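Local structure of Aar187cp (Eremothecium gossypii, 3ZIL) at residues Phe304-Phe308 with Phe326-Tyr330. The protein probably regulates the establishment of sister-chromatid cohesion by acting on cohesin, this chain being its helical C-terminal Wap1 domain. Sequence-based numbering, arbitrary orientation.
Sequences FGAVF and FLLVY
Phe-304 to Phe-308 and Phe-326 to Tyr-330 are two alpha-helical turns, evidenced by the i to i+4 bonds Phe-308 N to Phe-304 O (3.1 Å) and Tyr-330 N to Phe-326 O (2.8 Å). The axes of these short segments approach to 10.5 Å and cross obliquely, their N-to-C directions 132° apart (signed crossing angle -132°). The register sets Phe-304 CA 6.4 Å from Tyr-330 CA and Phe-308 CA 7.1 Å from Leu-327 CA.

Phe-304 (chi1 m) places its ring in an offset stack on Phe-326, centroids 4.5 Å apart and planes at 27°; Phe-304 CD2 comes within 3.4 Å of Phe-326 CE1. Phe-304 CE2 also meets Val-329 CG1 at 3.8 Å, and Phe-304 CB lies 3.7 Å from Tyr-330 CD1. At Gly-305 the backbone itself packs on the tyrosine, with Gly-305 N 3.6 Å from Tyr-330 CE1. Val-307 CB reaches Phe-326 CZ at 3.5 Å. One turn beyond Phe-304, Phe-308 (chi1 t) forms the second offset stack, with Tyr-330 (chi1 t): centroids 4.9 Å, planes at 24°. Phe-308 CB makes a CH-pi contact, 4.0 Å from the Tyr-330 centroid, while Leu-327 CD2 lies at the edge of the Phe-308 ring, 3.7 Å from Phe-308 CD1.

Side-chain contacts are aromatic and apolar; 416 Å² is buried, both sides summed. Consecutive helices 304-313 and 321-336 thus pair within the all-helical Wap1 domain, consistent with the helical-repeat architecture of the TPR clan. Helices 248-261 and 272-289 extend the core around Phe-304 through Val-259 and Leu-282, whereas helix 343-360 packs against Phe-308 through Phe-348 and against Leu-327 through Leu-349.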
loop_
_atom_site.group_PDB
_atom_site.type_symbol
_atom_site.label_atom_id
_atom_site.label_comp_id
_atom_site.label_asym_id
_atom_site.label_seq_id
_atom_site.Cartn_x
_atom_site.Cartn_y
_atom_site.Cartn_z
ATOM N N PHE A 304 21.658 15.084 12.741
ATOM C CA PHE A 304 22.029 15.128 11.315
ATOM C C PHE A 304 23.187 16.174 11.185
ATOM O O PHE A 304 23.923 16.175 10.166
ATOM C CB PHE A 304 20.844 15.601 10.426
ATOM C CG PHE A 304 19.848 14.511 9.984
ATOM C CD1 PHE A 304 19.743 13.298 10.628
ATOM C CD2 PHE A 304 18.960 14.784 8.903
ATOM C CE1 PHE A 304 18.798 12.351 10.200
ATOM C CE2 PHE A 304 18.039 13.833 8.452
ATOM C CZ PHE A 304 17.948 12.614 9.111
ATOM N N GLY A 305 23.339 17.043 12.203
ATOM C CA GLY A 305 24.516 17.964 12.298
ATOM C C GLY A 305 25.850 17.319 11.938
ATOM O O GLY A 305 26.634 17.850 11.116
ATOM N N ALA A 306 26.103 16.151 12.539
ATOM C CA ALA A 306 27.348 15.388 12.350
ATOM C C ALA A 306 27.605 15.136 10.888
ATOM O O ALA A 306 28.661 15.462 10.342
ATOM C CB ALA A 306 27.299 14.045 13.099
ATOM N N VAL A 307 26.625 14.560 10.239
ATOM C CA VAL A 307 26.754 14.174 8.833
ATOM C C VAL A 307 26.979 15.377 7.909
ATOM O O VAL A 307 27.824 15.350 7.029
ATOM C CB VAL A 307 25.497 13.379 8.389
ATOM C CG1 VAL A 307 25.840 12.479 7.205
ATOM C CG2 VAL A 307 24.906 12.593 9.590
ATOM N N PHE A 308 26.228 16.448 8.112
ATOM C CA PHE A 308 26.396 17.626 7.290
ATOM C C PHE A 308 27.843 18.140 7.444
ATOM O O PHE A 308 28.424 18.589 6.487
ATOM C CB PHE A 308 25.426 18.708 7.733
ATOM C CG PHE A 308 25.768 20.057 7.236
ATOM C CD1 PHE A 308 25.379 20.446 5.963
ATOM C CD2 PHE A 308 26.478 20.966 8.049
ATOM C CE1 PHE A 308 25.682 21.720 5.489
ATOM C CE2 PHE A 308 26.784 22.227 7.581
ATOM C CZ PHE A 308 26.372 22.611 6.289
ATOM N N PHE A 326 19.056 14.919 1.785
ATOM C CA PHE A 326 19.478 14.956 3.175
ATOM C C PHE A 326 19.723 16.388 3.624
ATOM O O PHE A 326 19.392 16.761 4.747
ATOM C CB PHE A 326 20.744 14.102 3.375
ATOM C CG PHE A 326 21.286 14.154 4.767
ATOM C CD1 PHE A 326 20.853 13.272 5.707
ATOM C CD2 PHE A 326 22.209 15.124 5.137
ATOM C CE1 PHE A 326 21.323 13.329 7.015
ATOM C CE2 PHE A 326 22.651 15.226 6.447
ATOM C CZ PHE A 326 22.228 14.310 7.385
ATOM N N LEU A 327 20.358 17.181 2.752
ATOM C CA LEU A 327 20.743 18.551 3.113
ATOM C C LEU A 327 19.504 19.443 3.262
ATOM O O LEU A 327 19.465 20.337 4.094
ATOM C CB LEU A 327 21.627 19.128 2.008
ATOM C CG LEU A 327 23.031 18.517 1.919
ATOM C CD1 LEU A 327 23.876 19.137 0.788
ATOM C CD2 LEU A 327 23.788 18.616 3.218
ATOM N N LEU A 328 18.525 19.235 2.378
ATOM C CA LEU A 328 17.273 19.957 2.473
ATOM C C LEU A 328 16.602 19.634 3.816
ATOM O O LEU A 328 16.116 20.550 4.502
ATOM C CB LEU A 328 16.356 19.613 1.275
ATOM C CG LEU A 328 14.924 20.140 1.305
ATOM C CD1 LEU A 328 14.873 21.634 1.505
ATOM C CD2 LEU A 328 14.184 19.737 0.026
ATOM N N VAL A 329 16.544 18.350 4.167
ATOM C CA VAL A 329 15.837 17.978 5.377
ATOM C C VAL A 329 16.629 18.586 6.566
ATOM O O VAL A 329 16.040 19.196 7.468
ATOM C CB VAL A 329 15.664 16.443 5.516
ATOM C CG1 VAL A 329 15.341 16.066 6.968
ATOM C CG2 VAL A 329 14.624 15.892 4.497
ATOM N N TYR A 330 17.955 18.464 6.514
ATOM C CA TYR A 330 18.841 19.118 7.488
ATOM C C TYR A 330 18.610 20.662 7.655
ATOM O O TYR A 330 18.521 21.161 8.761
ATOM C CB TYR A 330 20.313 18.834 7.165
ATOM C CG TYR A 330 21.192 19.531 8.181
ATOM C CD1 TYR A 330 21.137 19.188 9.545
ATOM C CD2 TYR A 330 22.035 20.568 7.795
ATOM C CE1 TYR A 330 21.907 19.868 10.474
ATOM C CE2 TYR A 330 22.812 21.238 8.718
ATOM C CZ TYR A 330 22.734 20.884 10.047
ATOM O OH TYR A 330 23.518 21.565 10.943
#